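Local atomic coordinates of uncharacterized protein (Mycobacterium avium subsp. paratuberculosis, PDB entry 4R9Z), a protein that probably hydrolyses fatty acyl-CoA thioesters as a double hot-dog acyl-CoA thioesterase. Residues B[198-211]-B[238-252]. Numbering follows the deposited sequence.
Sequences MSAVTLTEPAFAAR and YDRSSPSSAGSLALA
The hydroxyl of Y238 donates to the carbonyl of S199 near the end of helix 188-201, OH to O 2.7 Å, arriving in the carbonyl plane on a lone pair. CG anti to the backbone N (chi1 -166°) extends the ring so that its OH meets S199 O. T202 OG1 lies at the ring edge, in its plane, while itself donating to M198 O; the sulfur of M198 makes an oblique Met-aromatic contact, SD 5.0 Å from the ring centroid. R240 CG lies 3.8 Å above one face of the ring, offset toward the rim near CD2. R240 NH1 then reaches T202 O in a weak, bent bond, and its NE is held by V174 O. L203 crosses the phenol at about a right angle, CD1 and CD2 both against the Y238 hydroxyl; its CG packs separately on A252 CB, at 3.7 Å. Farther along, P206 CB rests on the S241 backbone and A207 packs against A250. At the hairpin end, R211 NH1 meets S245 OG at 3.0 Å, in the guanidinium plane. S242 OG donates to L251 O and also bonds Y122 of the second subunit. The arrangement illustrates how helices lie against a curved antiparallel sheet in the hot-dog fold.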
loop_
_atom_site.group_PDB
_atom_site.type_symbol
_atom_site.label_atom_id
_atom_site.label_comp_id
_atom_site.label_asym_id
_atom_site.label_seq_id
_atom_site.Cartn_x
_atom_site.Cartn_y
_atom_site.Cartn_z
ATOM N N MET B 198 15.130 -4.652 -3.389
ATOM C CA MET B 198 16.026 -3.790 -2.629
ATOM C C MET B 198 15.254 -2.753 -1.806
ATOM O O MET B 198 15.655 -2.419 -0.691
ATOM C CB MET B 198 17.026 -3.113 -3.578
ATOM C CG MET B 198 16.901 -1.605 -3.708
ATOM S SD MET B 198 17.775 -0.721 -2.406
ATOM C CE MET B 198 19.189 -1.793 -2.197
ATOM N N SER B 199 14.142 -2.263 -2.348
ATOM C CA SER B 199 13.311 -1.274 -1.664
ATOM C C SER B 199 12.806 -1.786 -0.321
ATOM O O SER B 199 12.552 -1.006 0.594
ATOM C CB SER B 199 12.121 -0.876 -2.536
ATOM O OG SER B 199 11.170 -1.927 -2.592
ATOM N N ALA B 200 12.634 -3.095 -0.222
ATOM C CA ALA B 200 12.136 -3.708 0.996
ATOM C C ALA B 200 13.227 -3.961 2.037
ATOM O O ALA B 200 13.054 -3.627 3.210
ATOM C CB ALA B 200 11.413 -5.009 0.665
ATOM N N VAL B 201 14.336 -4.561 1.613
ATOM C CA VAL B 201 15.367 -5.012 2.552
ATOM C C VAL B 201 16.176 -3.888 3.204
ATOM O O VAL B 201 16.780 -4.093 4.254
ATOM C CB VAL B 201 16.367 -5.976 1.871
ATOM C CG1 VAL B 201 15.650 -7.208 1.350
ATOM C CG2 VAL B 201 17.110 -5.272 0.745
ATOM N N THR B 202 16.180 -2.704 2.599
ATOM C CA THR B 202 16.960 -1.588 3.134
ATOM C C THR B 202 16.134 -0.668 4.019
ATOM O O THR B 202 16.639 0.316 4.554
ATOM C CB THR B 202 17.581 -0.746 2.018
ATOM O OG1 THR B 202 16.552 -0.252 1.151
ATOM C CG2 THR B 202 18.567 -1.576 1.232
ATOM N N LEU B 203 14.864 -0.965 4.150
ATOM C CA LEU B 203 13.938 -0.054 4.759
ATOM C C LEU B 203 13.700 -0.249 6.233
ATOM O O LEU B 203 12.964 0.469 6.821
ATOM C CB LEU B 203 12.636 -0.062 4.004
ATOM C CG LEU B 203 12.015 1.289 3.861
ATOM C CD1 LEU B 203 13.025 2.242 3.328
ATOM C CD2 LEU B 203 10.820 1.246 2.956
ATOM N N THR B 204 14.300 -1.253 6.799
ATOM C CA THR B 204 14.322 -1.382 8.214
ATOM C C THR B 204 15.073 -0.320 8.964
ATOM O O THR B 204 14.664 0.054 10.024
ATOM C CB THR B 204 14.946 -2.686 8.603
ATOM O OG1 THR B 204 16.040 -2.952 7.723
ATOM C CG2 THR B 204 13.937 -3.733 8.475
ATOM N N GLU B 205 16.212 0.125 8.450
ATOM C CA GLU B 205 17.127 0.904 9.257
ATOM C C GLU B 205 16.551 2.195 9.734
ATOM O O GLU B 205 16.775 2.514 10.881
ATOM C CB GLU B 205 18.510 1.101 8.600
ATOM C CG GLU B 205 19.277 2.406 8.919
ATOM C CD GLU B 205 19.745 2.610 10.368
ATOM O OE1 GLU B 205 19.657 1.713 11.197
ATOM O OE2 GLU B 205 20.252 3.690 10.678
ATOM N N PRO B 206 15.784 2.940 8.826
ATOM C CA PRO B 206 15.270 4.183 9.418
ATOM C C PRO B 206 14.404 3.929 10.651
ATOM O O PRO B 206 14.474 4.665 11.594
ATOM C CB PRO B 206 14.474 4.841 8.307
ATOM C CG PRO B 206 14.232 3.825 7.327
ATOM C CD PRO B 206 15.425 2.992 7.334
ATOM N N ALA B 207 13.581 2.907 10.630
ATOM C CA ALA B 207 12.769 2.530 11.763
ATOM C C ALA B 207 13.542 2.040 12.944
ATOM O O ALA B 207 13.217 2.336 14.055
ATOM C CB ALA B 207 11.762 1.492 11.339
ATOM N N PHE B 208 14.551 1.250 12.689
ATOM C CA PHE B 208 15.433 0.806 13.717
ATOM C C PHE B 208 16.157 1.975 14.331
ATOM O O PHE B 208 16.393 2.037 15.500
ATOM C CB PHE B 208 16.431 -0.171 13.153
ATOM C CG PHE B 208 17.185 -0.912 14.192
ATOM C CD1 PHE B 208 16.529 -1.710 15.089
ATOM C CD2 PHE B 208 18.545 -0.800 14.289
ATOM C CE1 PHE B 208 17.223 -2.389 16.064
ATOM C CE2 PHE B 208 19.242 -1.487 15.250
ATOM C CZ PHE B 208 18.584 -2.278 16.140
ATOM N N ALA B 209 16.546 2.907 13.512
ATOM C CA ALA B 209 17.184 4.116 14.028
ATOM C C ALA B 209 16.258 4.925 14.938
ATOM O O ALA B 209 16.648 5.321 16.036
ATOM C CB ALA B 209 17.679 4.983 12.879
ATOM N N ALA B 210 15.043 5.188 14.469
ATOM C CA ALA B 210 14.080 5.992 15.223
ATOM C C ALA B 210 13.784 5.455 16.624
ATOM O O ALA B 210 13.484 6.220 17.533
ATOM C CB ALA B 210 12.789 6.115 14.443
ATOM N N ARG B 211 13.869 4.140 16.792
ATOM C CA ARG B 211 13.579 3.514 18.075
ATOM C C ARG B 211 14.706 3.596 19.086
ATOM O O ARG B 211 14.483 3.447 20.287
ATOM C CB ARG B 211 13.239 2.041 17.872
ATOM C CG ARG B 211 11.791 1.760 17.627
ATOM C CD ARG B 211 11.546 0.260 17.624
ATOM N NE ARG B 211 10.347 -0.107 18.376
ATOM C CZ ARG B 211 9.110 0.231 18.029
ATOM N NH1 ARG B 211 8.888 0.945 16.929
ATOM N NH2 ARG B 211 8.090 -0.154 18.783
ATOM N N TYR B 238 17.949 6.255 -3.131
ATOM C CA TYR B 238 16.823 5.730 -2.367
ATOM C C TYR B 238 16.622 6.525 -1.089
ATOM O O TYR B 238 17.267 6.268 -0.073
ATOM C CB TYR B 238 17.031 4.252 -2.037
ATOM C CG TYR B 238 15.785 3.547 -1.550
ATOM C CD1 TYR B 238 14.523 3.993 -1.920
ATOM C CD2 TYR B 238 15.870 2.413 -0.746
ATOM C CE1 TYR B 238 13.379 3.345 -1.486
ATOM C CE2 TYR B 238 14.731 1.754 -0.309
ATOM C CZ TYR B 238 13.490 2.226 -0.684
ATOM O OH TYR B 238 12.353 1.580 -0.254
ATOM N N ASP B 239 15.701 7.478 -1.148
ATOM C CA ASP B 239 15.343 8.281 0.009
ATOM C C ASP B 239 14.516 7.436 0.971
ATOM O O ASP B 239 13.526 6.835 0.573
ATOM C CB ASP B 239 14.568 9.520 -0.437
ATOM C CG ASP B 239 14.715 10.677 0.522
ATOM O OD1 ASP B 239 15.492 10.548 1.491
ATOM O OD2 ASP B 239 14.064 11.720 0.294
ATOM N N ARG B 240 14.931 7.393 2.234
ATOM C CA ARG B 240 14.286 6.547 3.237
ATOM C C ARG B 240 13.971 7.335 4.498
ATOM O O ARG B 240 14.765 8.168 4.932
ATOM C CB ARG B 240 15.179 5.360 3.608
ATOM C CG ARG B 240 15.692 4.537 2.439
ATOM C CD ARG B 240 16.634 3.425 2.914
ATOM N NE ARG B 240 17.849 3.950 3.531
ATOM C CZ ARG B 240 18.789 3.201 4.105
ATOM N NH1 ARG B 240 18.665 1.880 4.144
ATOM N NH2 ARG B 240 19.860 3.773 4.639
ATOM N N SER B 241 12.827 7.042 5.107
ATOM C CA SER B 241 12.455 7.678 6.362
ATOM C C SER B 241 11.475 6.814 7.162
ATOM O O SER B 241 10.940 5.837 6.649
ATOM C CB SER B 241 11.873 9.061 6.086
ATOM O OG SER B 241 10.711 8.968 5.286
ATOM N N SER B 242 11.280 7.153 8.433
ATOM C CA SER B 242 10.275 6.491 9.263
ATOM C C SER B 242 9.368 7.532 9.899
ATOM O O SER B 242 9.648 8.015 10.994
ATOM C CB SER B 242 10.931 5.633 10.346
ATOM O OG SER B 242 9.971 4.850 11.036
ATOM N N PRO B 243 8.270 7.880 9.213
ATOM C CA PRO B 243 7.385 8.951 9.679
ATOM C C PRO B 243 6.706 8.646 11.006
ATOM O O PRO B 243 6.561 9.544 11.833
ATOM C CB PRO B 243 6.342 9.062 8.564
ATOM C CG PRO B 243 6.953 8.389 7.384
ATOM C CD PRO B 243 7.812 7.304 7.940
ATOM N N SER B 244 6.306 7.400 11.224
ATOM C CA SER B 244 5.473 7.113 12.385
ATOM C C SER B 244 5.607 5.696 12.920
ATOM O O SER B 244 5.978 4.772 12.203
ATOM C CB SER B 244 4.007 7.403 12.054
ATOM O OG SER B 244 3.618 6.766 10.853
ATOM N N SER B 245 5.331 5.549 14.208
ATOM C CA SER B 245 5.272 4.240 14.829
ATOM C C SER B 245 4.196 4.253 15.906
ATOM O O SER B 245 4.252 5.046 16.845
ATOM C CB SER B 245 6.629 3.847 15.407
ATOM O OG SER B 245 6.585 2.557 15.993
ATOM N N ALA B 246 3.211 3.377 15.753
ATOM C CA ALA B 246 2.097 3.289 16.686
ATOM C C ALA B 246 2.307 2.119 17.626
ATOM O O ALA B 246 1.584 1.123 17.568
ATOM C CB ALA B 246 0.782 3.141 15.940
ATOM N N GLY B 247 3.332 2.223 18.465
ATOM C CA GLY B 247 3.651 1.152 19.388
ATOM C C GLY B 247 4.581 0.132 18.770
ATOM O O GLY B 247 5.750 0.414 18.506
ATOM N N SER B 248 4.057 -1.071 18.568
ATOM C CA SER B 248 4.832 -2.176 18.025
ATOM C C SER B 248 4.975 -2.092 16.507
ATOM O O SER B 248 5.821 -2.764 15.916
ATOM C CB SER B 248 4.181 -3.494 18.409
ATOM O OG SER B 248 2.793 -3.441 18.132
ATOM N N LEU B 249 4.130 -1.278 15.884
ATOM C CA LEU B 249 4.117 -1.131 14.433
ATOM C C LEU B 249 4.713 0.189 13.957
ATOM O O LEU B 249 4.206 1.258 14.293
ATOM C CB LEU B 249 2.689 -1.260 13.912
ATOM C CG LEU B 249 2.072 -2.638 14.111
ATOM C CD1 LEU B 249 0.594 -2.580 13.815
ATOM C CD2 LEU B 249 2.765 -3.657 13.214
ATOM N N ALA B 250 5.785 0.110 13.171
ATOM C CA ALA B 250 6.402 1.307 12.611
ATOM C C ALA B 250 6.200 1.396 11.101
ATOM O O ALA B 250 6.233 0.383 10.405
ATOM C CB ALA B 250 7.887 1.341 12.939
ATOM N N LEU B 251 5.979 2.615 10.605
ATOM C CA LEU B 251 5.934 2.870 9.166
ATOM C C LEU B 251 7.274 3.342 8.618
ATOM O O LEU B 251 7.986 4.115 9.257
ATOM C CB LEU B 251 4.880 3.917 8.814
ATOM C CG LEU B 251 3.461 3.455 8.484
ATOM C CD1 LEU B 251 2.626 4.641 8.006
ATOM C CD2 LEU B 251 3.464 2.336 7.457
ATOM N N ALA B 252 7.592 2.895 7.410
ATOM C CA ALA B 252 8.770 3.361 6.695
ATOM C C ALA B 252 8.357 3.827 5.307
ATOM O O ALA B 252 7.435 3.279 4.716
ATOM C CB ALA B 252 9.815 2.262 6.609
#